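Local coordinates for protein lantibiotic dehydratase (Microbispora corallina, PDB 5EHK) that probably dehydrates serine and threonine residues of the NAI-107 precursor peptide in lantibiotic biosynthesis, using glutamate delivered by glutamyl-tRNA, at residues A[286-292]-A[597-602]; A[582-586]-A[636-640]; A[558-562]-A[630-634]; A[228-232]-A[277-281]. All coordinates share one frame. Residues are numbered along the deposited sequence.

Interaction 1 of 4, residues A[286-292]-A[597-602]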
loop_
_atom_site.group_PDB
_atom_site.type_symbol
_atom_site.label_atom_id
_atom_site.label_comp_id
_atom_site.label_asym_id
_atom_site.label_seq_id
_atom_site.Cartn_x
_atom_site.Cartn_y
_atom_site.Cartn_z
ATOM N N ARG A 286 11.528 -27.511 34.058
ATOM C CA ARG A 286 11.254 -26.131 33.664
ATOM C C ARG A 286 9.916 -25.654 34.224
ATOM O O ARG A 286 8.924 -26.401 34.246
ATOM C CB ARG A 286 11.334 -26.014 32.140
ATOM C CG ARG A 286 12.753 -26.185 31.615
ATOM C CD ARG A 286 12.815 -26.115 30.117
ATOM N NE ARG A 286 14.188 -26.001 29.640
ATOM C CZ ARG A 286 14.564 -26.167 28.375
ATOM N NH1 ARG A 286 13.682 -26.566 27.459
ATOM N NH2 ARG A 286 15.839 -26.004 28.034
ATOM N N PRO A 287 9.909 -24.423 34.743
ATOM C CA PRO A 287 8.749 -23.841 35.423
ATOM C C PRO A 287 7.600 -23.673 34.445
ATOM O O PRO A 287 7.815 -23.072 33.394
ATOM C CB PRO A 287 9.261 -22.474 35.885
ATOM C CG PRO A 287 10.764 -22.563 35.849
ATOM C CD PRO A 287 11.056 -23.498 34.713
ATOM N N PRO A 288 6.417 -24.227 34.762
ATOM C CA PRO A 288 5.226 -24.199 33.894
ATOM C C PRO A 288 4.671 -22.798 33.631
ATOM O O PRO A 288 3.885 -22.631 32.698
ATOM C CB PRO A 288 4.188 -25.011 34.686
ATOM C CG PRO A 288 4.677 -24.977 36.105
ATOM C CD PRO A 288 6.164 -24.950 36.017
ATOM N N LEU A 289 5.084 -21.818 34.428
ATOM C CA LEU A 289 4.478 -20.493 34.417
ATOM C C LEU A 289 2.964 -20.566 34.632
ATOM O O LEU A 289 2.175 -20.010 33.857
ATOM C CB LEU A 289 4.806 -19.717 33.136
ATOM C CG LEU A 289 6.271 -19.668 32.732
ATOM C CD1 LEU A 289 6.452 -18.703 31.588
ATOM C CD2 LEU A 289 7.144 -19.284 33.900
ATOM N N ASP A 290 2.557 -21.239 35.697
ATOM C CA ASP A 290 1.138 -21.342 36.001
ATOM C C ASP A 290 0.721 -20.486 37.193
ATOM O O ASP A 290 -0.436 -20.506 37.594
ATOM C CB ASP A 290 0.751 -22.789 36.260
ATOM C CG ASP A 290 1.635 -23.449 37.291
ATOM O OD1 ASP A 290 2.459 -22.763 37.951
ATOM O OD2 ASP A 290 1.501 -24.677 37.438
ATOM N N GLY A 291 1.651 -19.729 37.754
ATOM C CA GLY A 291 1.321 -18.869 38.879
ATOM C C GLY A 291 2.100 -19.133 40.157
ATOM O O GLY A 291 2.235 -18.239 40.982
ATOM N N ASP A 292 2.622 -20.346 40.311
ATOM C CA ASP A 292 3.481 -20.688 41.445
ATOM C C ASP A 292 4.828 -19.984 41.364
ATOM O O ASP A 292 5.189 -19.448 40.325
ATOM C CB ASP A 292 3.685 -22.212 41.530
ATOM C CG ASP A 292 4.363 -22.665 42.847
ATOM O OD1 ASP A 292 4.271 -21.923 43.868
ATOM O OD2 ASP A 292 4.957 -23.782 42.859
ATOM N N LEU A 597 5.991 -24.850 26.828
ATOM C CA LEU A 597 6.130 -25.059 28.269
ATOM C C LEU A 597 5.492 -26.398 28.612
ATOM O O LEU A 597 4.645 -26.859 27.867
ATOM C CB LEU A 597 5.392 -23.976 29.055
ATOM C CG LEU A 597 5.852 -22.542 28.926
ATOM C CD1 LEU A 597 4.790 -21.653 29.506
ATOM C CD2 LEU A 597 7.158 -22.382 29.656
ATOM N N PRO A 598 5.887 -27.027 29.738
ATOM C CA PRO A 598 5.282 -28.310 30.128
ATOM C C PRO A 598 3.857 -28.116 30.567
ATOM O O PRO A 598 3.481 -26.982 30.827
ATOM C CB PRO A 598 6.102 -28.723 31.345
ATOM C CG PRO A 598 6.566 -27.425 31.916
ATOM C CD PRO A 598 6.862 -26.562 30.741
ATOM N N ASP A 599 3.075 -29.180 30.666
ATOM C CA ASP A 599 1.723 -29.014 31.164
ATOM C C ASP A 599 1.831 -28.532 32.601
ATOM O O ASP A 599 2.852 -28.735 33.251
ATOM C CB ASP A 599 0.951 -30.335 31.127
ATOM C CG ASP A 599 0.627 -30.782 29.731
ATOM O OD1 ASP A 599 1.054 -30.083 28.788
ATOM O OD2 ASP A 599 -0.023 -31.851 29.580
ATOM N N SER A 600 0.773 -27.907 33.100
ATOM C CA SER A 600 0.702 -27.542 34.502
ATOM C C SER A 600 -0.189 -28.517 35.283
ATOM O O SER A 600 -1.255 -28.942 34.792
ATOM C CB SER A 600 0.165 -26.107 34.628
ATOM O OG SER A 600 -0.249 -25.776 35.948
ATOM N N GLY A 601 0.240 -28.853 36.504
ATOM C CA GLY A 601 -0.589 -29.631 37.410
ATOM C C GLY A 601 -1.868 -28.905 37.828
ATOM O O GLY A 601 -2.845 -29.536 38.216
ATOM N N ARG A 602 -1.858 -27.575 37.777
ATOM C CA ARG A 602 -2.985 -26.758 38.250
ATOM C C ARG A 602 -4.103 -26.532 37.260
ATOM O O ARG A 602 -5.011 -25.770 37.547
ATOM C CB ARG A 602 -2.497 -25.393 38.706
ATOM C CG ARG A 602 -1.425 -25.449 39.759
ATOM C CD ARG A 602 -0.803 -24.102 39.942
ATOM N NE ARG A 602 0.431 -24.226 40.697
ATOM C CZ ARG A 602 0.497 -24.068 42.008
ATOM N NH1 ARG A 602 -0.604 -23.765 42.685
ATOM N NH2 ARG A 602 1.653 -24.212 42.639
#

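Interaction 2 of 4, residues A[582-586]-A[636-640]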
loop_
_atom_site.group_PDB
_atom_site.type_symbol
_atom_site.label_atom_id
_atom_site.label_comp_id
_atom_site.label_asym_id
_atom_site.label_seq_id
_atom_site.Cartn_x
_atom_site.Cartn_y
_atom_site.Cartn_z
ATOM N N LEU A 582 7.389 -11.857 34.136
ATOM C CA LEU A 582 6.053 -11.283 34.294
ATOM C C LEU A 582 4.943 -12.237 33.878
ATOM O O LEU A 582 3.821 -11.823 33.613
ATOM C CB LEU A 582 5.939 -9.973 33.513
ATOM C CG LEU A 582 7.032 -8.930 33.753
ATOM C CD1 LEU A 582 6.797 -7.709 32.896
ATOM C CD2 LEU A 582 7.086 -8.542 35.230
ATOM N N ALA A 583 5.271 -13.518 33.808
ATOM C CA ALA A 583 4.361 -14.491 33.236
ATOM C C ALA A 583 3.933 -15.514 34.270
ATOM O O ALA A 583 3.320 -16.526 33.923
ATOM C CB ALA A 583 4.970 -15.165 32.007
ATOM N N HIS A 584 4.281 -15.270 35.532
ATOM C CA HIS A 584 3.840 -16.136 36.633
ATOM C C HIS A 584 2.386 -15.867 37.007
ATOM O O HIS A 584 2.104 -15.309 38.058
ATOM C CB HIS A 584 4.743 -15.926 37.837
ATOM C CG HIS A 584 6.174 -16.240 37.553
ATOM N ND1 HIS A 584 6.588 -17.496 37.171
ATOM C CD2 HIS A 584 7.276 -15.453 37.533
ATOM C CE1 HIS A 584 7.893 -17.477 36.956
ATOM N NE2 HIS A 584 8.334 -16.248 37.165
ATOM N N THR A 585 1.464 -16.306 36.154
ATOM C CA THR A 585 0.091 -15.864 36.219
ATOM C C THR A 585 -0.845 -17.040 36.105
ATOM O O THR A 585 -0.725 -17.829 35.199
ATOM C CB THR A 585 -0.165 -14.929 35.069
ATOM O OG1 THR A 585 -0.001 -15.650 33.847
ATOM C CG2 THR A 585 0.839 -13.787 35.100
ATOM N N PRO A 586 -1.791 -17.161 37.038
ATOM C CA PRO A 586 -2.597 -18.377 37.117
ATOM C C PRO A 586 -3.688 -18.466 36.060
ATOM O O PRO A 586 -4.174 -17.455 35.550
ATOM C CB PRO A 586 -3.223 -18.286 38.513
ATOM C CG PRO A 586 -3.308 -16.825 38.794
ATOM C CD PRO A 586 -2.156 -16.175 38.071
ATOM N N PRO A 636 -4.068 -14.517 30.287
ATOM C CA PRO A 636 -4.329 -13.961 31.620
ATOM C C PRO A 636 -3.159 -13.216 32.244
ATOM O O PRO A 636 -3.068 -13.190 33.466
ATOM C CB PRO A 636 -4.598 -15.208 32.463
ATOM C CG PRO A 636 -4.866 -16.299 31.490
ATOM C CD PRO A 636 -4.011 -15.986 30.321
ATOM N N ASN A 637 -2.314 -12.594 31.430
ATOM C CA ASN A 637 -1.282 -11.711 31.932
ATOM C C ASN A 637 -1.092 -10.521 30.985
ATOM O O ASN A 637 -1.818 -10.368 30.009
ATOM C CB ASN A 637 0.021 -12.471 32.083
ATOM C CG ASN A 637 0.548 -12.998 30.758
ATOM O OD1 ASN A 637 0.778 -12.230 29.799
ATOM N ND2 ASN A 637 0.722 -14.315 30.681
ATOM N N MET A 638 -0.088 -9.702 31.257
ATOM C CA MET A 638 0.156 -8.545 30.437
ATOM C C MET A 638 1.453 -8.670 29.635
ATOM O O MET A 638 2.015 -7.674 29.175
ATOM C CB MET A 638 0.152 -7.284 31.291
ATOM C CG MET A 638 -1.202 -6.948 31.836
ATOM S SD MET A 638 -2.384 -6.506 30.535
ATOM C CE MET A 638 -1.665 -5.007 29.895
ATOM N N VAL A 639 1.926 -9.892 29.436
ATOM C CA VAL A 639 3.016 -10.068 28.488
ATOM C C VAL A 639 2.519 -9.870 27.059
ATOM O O VAL A 639 1.464 -10.372 26.672
ATOM C CB VAL A 639 3.704 -11.411 28.678
ATOM C CG1 VAL A 639 4.868 -11.562 27.709
ATOM C CG2 VAL A 639 4.148 -11.520 30.119
ATOM N N SER A 640 3.276 -9.113 26.288
ATOM C CA SER A 640 2.889 -8.747 24.936
ATOM C C SER A 640 3.013 -9.908 23.959
ATOM O O SER A 640 4.132 -10.279 23.589
ATOM C CB SER A 640 3.805 -7.636 24.439
ATOM O OG SER A 640 3.561 -7.372 23.069
HETATM O O HOH W 1 2.069 -10.118 33.502
#

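Interaction 3 of 4, residues A[558-562]-A[630-634]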
loop_
_atom_site.group_PDB
_atom_site.type_symbol
_atom_site.label_atom_id
_atom_site.label_comp_id
_atom_site.label_asym_id
_atom_site.label_seq_id
_atom_site.Cartn_x
_atom_site.Cartn_y
_atom_site.Cartn_z
ATOM N N ARG A 558 -15.948 -16.471 33.697
ATOM C CA ARG A 558 -15.840 -15.360 32.746
ATOM C C ARG A 558 -16.873 -15.431 31.618
ATOM O O ARG A 558 -17.342 -16.499 31.253
ATOM C CB ARG A 558 -14.406 -15.219 32.205
ATOM C CG ARG A 558 -13.886 -16.236 31.146
ATOM C CD ARG A 558 -12.344 -16.101 31.061
ATOM N NE ARG A 558 -11.718 -17.011 30.113
ATOM C CZ ARG A 558 -11.704 -16.803 28.797
ATOM N NH1 ARG A 558 -12.284 -15.722 28.284
ATOM N NH2 ARG A 558 -11.132 -17.684 27.983
ATOM N N PRO A 559 -17.303 -14.274 31.124
ATOM C CA PRO A 559 -18.248 -14.318 30.005
ATOM C C PRO A 559 -17.573 -14.705 28.691
ATOM O O PRO A 559 -16.406 -14.379 28.491
ATOM C CB PRO A 559 -18.794 -12.889 29.942
ATOM C CG PRO A 559 -17.786 -12.043 30.675
ATOM C CD PRO A 559 -17.122 -12.920 31.678
ATOM N N LEU A 560 -18.297 -15.433 27.841
ATOM C CA LEU A 560 -17.839 -15.809 26.506
ATOM C C LEU A 560 -18.800 -15.255 25.454
ATOM O O LEU A 560 -19.967 -14.978 25.754
ATOM C CB LEU A 560 -17.748 -17.321 26.409
ATOM C CG LEU A 560 -16.874 -17.918 27.513
ATOM C CD1 LEU A 560 -16.788 -19.423 27.379
ATOM C CD2 LEU A 560 -15.456 -17.295 27.510
ATOM N N HIS A 561 -18.341 -15.117 24.211
ATOM C CA HIS A 561 -19.159 -14.452 23.185
ATOM C C HIS A 561 -19.646 -15.411 22.110
ATOM O O HIS A 561 -20.428 -15.035 21.239
ATOM C CB HIS A 561 -18.376 -13.307 22.555
ATOM C CG HIS A 561 -17.089 -13.745 21.938
ATOM N ND1 HIS A 561 -16.080 -14.346 22.667
ATOM C CD2 HIS A 561 -16.656 -13.700 20.660
ATOM C CE1 HIS A 561 -15.077 -14.644 21.861
ATOM N NE2 HIS A 561 -15.399 -14.255 20.639
ATOM N N ILE A 562 -19.156 -16.645 22.169
ATOM C CA ILE A 562 -19.624 -17.725 21.308
ATOM C C ILE A 562 -20.366 -18.742 22.153
ATOM O O ILE A 562 -19.855 -19.180 23.187
ATOM C CB ILE A 562 -18.460 -18.445 20.611
ATOM C CG1 ILE A 562 -17.529 -17.443 19.890
ATOM C CG2 ILE A 562 -18.991 -19.544 19.703
ATOM C CD1 ILE A 562 -18.219 -16.484 18.995
ATOM N N GLU A 630 -16.361 -24.433 19.912
ATOM C CA GLU A 630 -15.362 -23.391 19.804
ATOM C C GLU A 630 -14.541 -23.289 21.086
ATOM O O GLU A 630 -14.908 -23.795 22.135
ATOM C CB GLU A 630 -15.990 -22.056 19.419
ATOM C CG GLU A 630 -16.536 -22.087 17.989
ATOM C CD GLU A 630 -16.552 -20.730 17.307
ATOM O OE1 GLU A 630 -15.750 -19.849 17.699
ATOM O OE2 GLU A 630 -17.370 -20.546 16.373
ATOM N N VAL A 631 -13.389 -22.659 20.976
ATOM C CA VAL A 631 -12.561 -22.434 22.124
ATOM C C VAL A 631 -12.347 -20.953 22.102
ATOM O O VAL A 631 -12.183 -20.371 21.036
ATOM C CB VAL A 631 -11.236 -23.199 22.033
ATOM C CG1 VAL A 631 -10.268 -22.763 23.147
ATOM C CG2 VAL A 631 -11.503 -24.702 22.082
ATOM N N VAL A 632 -12.457 -20.329 23.263
ATOM C CA VAL A 632 -12.164 -18.922 23.395
ATOM C C VAL A 632 -10.998 -18.750 24.350
ATOM O O VAL A 632 -11.168 -18.654 25.568
ATOM C CB VAL A 632 -13.383 -18.151 23.854
ATOM C CG1 VAL A 632 -13.039 -16.673 24.045
ATOM C CG2 VAL A 632 -14.510 -18.360 22.849
ATOM N N PRO A 633 -9.785 -18.704 23.788
ATOM C CA PRO A 633 -8.607 -18.570 24.649
ATOM C C PRO A 633 -8.449 -17.157 25.172
ATOM O O PRO A 633 -8.832 -16.189 24.511
ATOM C CB PRO A 633 -7.438 -18.931 23.730
ATOM C CG PRO A 633 -7.972 -18.927 22.363
ATOM C CD PRO A 633 -9.453 -19.012 22.392
ATOM N N ALA A 634 -7.893 -17.047 26.370
ATOM C CA ALA A 634 -7.544 -15.753 26.917
ATOM C C ALA A 634 -6.075 -15.791 27.301
ATOM O O ALA A 634 -5.492 -16.875 27.497
ATOM C CB ALA A 634 -8.395 -15.440 28.121
HETATM O O HOH W 2 -10.752 -14.024 25.995
#

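Interaction 4 of 4, residues A[228-232]-A[277-281]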
loop_
_atom_site.group_PDB
_atom_site.type_symbol
_atom_site.label_atom_id
_atom_site.label_comp_id
_atom_site.label_asym_id
_atom_site.label_seq_id
_atom_site.Cartn_x
_atom_site.Cartn_y
_atom_site.Cartn_z
ATOM N N THR A 228 16.960 -21.503 15.018
ATOM C CA THR A 228 16.147 -22.615 14.523
ATOM C C THR A 228 16.853 -23.954 14.750
ATOM O O THR A 228 18.083 -24.039 14.697
ATOM C CB THR A 228 15.757 -22.434 13.035
ATOM O OG1 THR A 228 15.328 -23.690 12.502
ATOM C CG2 THR A 228 16.940 -21.959 12.219
ATOM N N VAL A 229 16.074 -24.989 15.053
ATOM C CA VAL A 229 16.628 -26.318 15.279
ATOM C C VAL A 229 16.118 -27.315 14.243
ATOM O O VAL A 229 14.909 -27.500 14.104
ATOM C CB VAL A 229 16.296 -26.820 16.688
ATOM C CG1 VAL A 229 16.398 -28.350 16.759
ATOM C CG2 VAL A 229 17.218 -26.160 17.702
ATOM N N SER A 230 17.037 -27.961 13.527
ATOM C CA SER A 230 16.672 -28.950 12.507
ATOM C C SER A 230 17.323 -30.283 12.793
ATOM O O SER A 230 18.515 -30.447 12.540
ATOM C CB SER A 230 17.117 -28.481 11.121
ATOM O OG SER A 230 16.648 -29.353 10.105
ATOM N N ALA A 231 16.554 -31.233 13.321
ATOM C CA ALA A 231 17.087 -32.560 13.627
ATOM C C ALA A 231 16.602 -33.587 12.602
ATOM O O ALA A 231 15.499 -33.456 12.085
ATOM C CB ALA A 231 16.663 -32.975 15.018
ATOM N N ARG A 232 17.413 -34.599 12.296
ATOM C CA ARG A 232 16.935 -35.686 11.445
ATOM C C ARG A 232 15.936 -36.560 12.210
ATOM O O ARG A 232 16.170 -36.935 13.360
ATOM C CB ARG A 232 18.082 -36.550 10.922
ATOM C CG ARG A 232 17.612 -37.704 10.028
ATOM C CD ARG A 232 18.747 -38.609 9.563
ATOM N NE ARG A 232 19.821 -37.862 8.897
ATOM C CZ ARG A 232 19.896 -37.625 7.583
ATOM N NH1 ARG A 232 18.953 -38.078 6.758
ATOM N NH2 ARG A 232 20.925 -36.938 7.091
ATOM N N ALA A 277 17.933 -31.111 25.373
ATOM C CA ALA A 277 18.882 -30.025 25.203
ATOM C C ALA A 277 18.603 -29.190 23.950
ATOM O O ALA A 277 18.964 -28.016 23.894
ATOM C CB ALA A 277 20.294 -30.561 25.165
ATOM N N GLN A 278 18.012 -29.806 22.929
ATOM C CA GLN A 278 17.711 -29.082 21.703
ATOM C C GLN A 278 16.327 -28.494 21.789
ATOM O O GLN A 278 15.866 -27.817 20.867
ATOM C CB GLN A 278 17.730 -30.005 20.489
ATOM C CG GLN A 278 19.006 -30.769 20.229
ATOM C CD GLN A 278 18.869 -31.661 18.997
ATOM O OE1 GLN A 278 18.884 -31.173 17.865
ATOM N NE2 GLN A 278 18.688 -32.967 19.217
ATOM N N GLU A 279 15.674 -28.765 22.907
ATOM C CA GLU A 279 14.303 -28.346 23.124
ATOM C C GLU A 279 13.316 -29.051 22.207
ATOM O O GLU A 279 12.268 -28.508 21.909
ATOM C CB GLU A 279 14.166 -26.829 23.023
ATOM C CG GLU A 279 14.463 -26.142 24.331
ATOM C CD GLU A 279 14.280 -24.655 24.257
ATOM O OE1 GLU A 279 14.460 -24.102 23.154
ATOM O OE2 GLU A 279 13.968 -24.044 25.300
ATOM N N LEU A 280 13.671 -30.246 21.738
ATOM C CA LEU A 280 12.713 -31.114 21.069
ATOM C C LEU A 280 11.848 -31.742 22.160
ATOM O O LEU A 280 10.725 -32.179 21.911
ATOM C CB LEU A 280 13.423 -32.218 20.285
ATOM C CG LEU A 280 14.281 -31.831 19.078
ATOM C CD1 LEU A 280 14.483 -33.019 18.172
ATOM C CD2 LEU A 280 13.652 -30.701 18.324
ATOM N N LEU A 281 12.393 -31.812 23.371
ATOM C CA LEU A 281 11.623 -32.227 24.535
ATOM C C LEU A 281 11.627 -31.132 25.582
ATOM O O LEU A 281 12.486 -30.255 25.568
ATOM C CB LEU A 281 12.145 -33.523 25.140
ATOM C CG LEU A 281 11.868 -34.801 24.365
ATOM C CD1 LEU A 281 12.745 -35.925 24.897
ATOM C CD2 LEU A 281 10.403 -35.156 24.487
#

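Interaction 1 of 4, residues A[286-292]-A[597-602]
A three-residue salt-bridge network, backed by an apolar patch, joins the loop 286-292, which leads into helix 294-306, to the loop 597-602 between strands 591-595 and 604-605. S600 OG donates to D290 OD2 at 2.5 Å and also accepts from R602 N at 3.0 Å, making an ST turn; R602 lies beside the two acids. The same D290 OD2 lies 3.5 Å from R602 NE, near the guanidinium plane, while D292 OD2 pairs with R602 NH2 at 3.3 Å. G291 separates the acids; its backbone angles (121/-23) would jam a CB against the preceding carbonyl, so the turn calls for glycine. At the other end the loops meet through prolines and leucines: P288 CB lies 4.4 Å from P598 CG, and L289 CD1 touches L597 CD1 at 4.0 Å. The carbonyl O of R286 lies 3.5 Å from P598 CG. R592 of strand 591-595 donates from NH2 to P288 O, and R286 turns its guanidinium away to a salt bridge with E185. The contact is thus split chemically: a buried proline-leucine end, and a charged end where one arginine, itself exposed, offsets two acids and the short S600-D290 bond is the one hydrogen bond across the two loops, beside the two salt bridges.

Interaction 2 of 4, residues A[582-586]-A[636-640]
No direct hydrogen bond links these two loops; their polar bridge is a water, 2.4 Å from L582 O, to which it donates, and 3.1 Å from M638 N, from which it accepts. The first of these distances is very short. Otherwise the segments, running nearly opposite at 167°, meet by packing. T585 CG2 sits 3.4 Å from N637 CB, the tightest approach, and V639 CG2 lies 4.1 Å from L582 CB and 4.2 Å from A583 CB. P586 O comes within 3.8 Å of P636 CB. Each loop holds its own shape: N637 OD1 accepts from V639 N at 2.6 Å in an Asx turn, and H584 is the centre of an inverse gamma turn. The loop 582-586 runs from helix 577-580 toward strand 591-595, while 636-640 leaves strand 629-634 and ends at S640, the N-cap of helix 641-644; P636 and V639 also rest on D569 and F572 of strand 566-572.

Interaction 3 of 4, residues A[558-562]-A[630-634]
R558 starts the loop that follows helix 545-556 and reaches the strand with its guanidinium: NH2 donates to V632 O at 2.6 Å, and the face of the guanidinium lies over A634, whose CB is 3.5 Å from R558 NH2. A water adds a looser bridge, weakly accepting from R558 NH1 at 3.2 Å and donating to P633 O at 3.3 Å, while R558 NE is bound to S589 OG. Beyond P559, L560 points at the strand and sets CD2 4.3 Å from V632 CG1. The ring of H561 meets that methyl by its edge, CE1 to V632 CG1 at 3.6 Å; its ND1 is hydrogen-bonded to N499. I562 completes the wrapping of V632, CG1 to V632 CG2 at 4.3 Å, and lays CG2 3.6 Å from CD of E630, whose carboxylate OE2 forms a salt bridge with R619. V632 is therefore enclosed by four residues of the loop, whereas V631 and P633 point away from it, as expected of a strand with one face toward the loop. The end-to-end directions of 558-562 and 630-634 are 144° apart, and the loop then leads into strand 566-572, the parallel neighbour of 629-634. The arrangement is that of a helix-to-strand connection packed over one face of a mixed beta sheet, of which 629-634 is an interior strand.

Interaction 4 of 4, residues A[228-232]-A[277-281]
Near the end of helix 267-278, Q278 turns its side chain to strand 228-232: its OE1 lies 3.9 Å from V229 CG1 and 4.0 Å from A231 CB, while its backbone O comes within 3.8 Å of V229 CG2. These are packing contacts; no hydrogen bond crosses between the segments. E279 is the first residue to leave helical angles, with phi/psi 67/25, a left-handed conformation; beyond it L280 points CB sideways, but its end comes near the strand. The strand is an edge of the antiparallel sheet 203-205, 208-212 and 228-232, and the three helices that follow it, 235-243, 250-260 and 267-278, give an order consistent with the winged-helix, PqqD-like recognition element seen in related lantibiotic dehydratases, where it binds the leader peptide. L280 then makes the apolar contacts: CD2 to V229 CG1 at 3.9 Å and CD1 to A231 CB at 3.8 Å, with I209 of strand 208-212 beside it. V229 and A231 direct CB toward the turn; S230 between them points away and hydrogen-bonds through OG to D833 of the second subunit. L281 opens strand 281-283, its side chain against L272 and M275 of the helix just left.

From the N terminus, interaction 4 closes first, bringing the end of helix 267-278 back to strand 228-232. The chain then opens interaction 1 at 286-292, where R286 NH1 makes a long, weak ion pair with E279 OE2, 3.3 Å, and runs on to 558-562 and 582-586 before 597-602 closes it. Interactions 3 and 2 close afterwards at 630-634 and 636-640, so interactions 1, 2 and 3 all cross one another. Interactions 1 and 2 pack directly, L289 against A583 and H584. Interaction 1 ties the loop before helix 294-306 to that between strands 591-595 and 604-605; interaction 2 joins loops flanking the same sheet; interaction 3 packs the loop before strand 566-572 on strand 629-634.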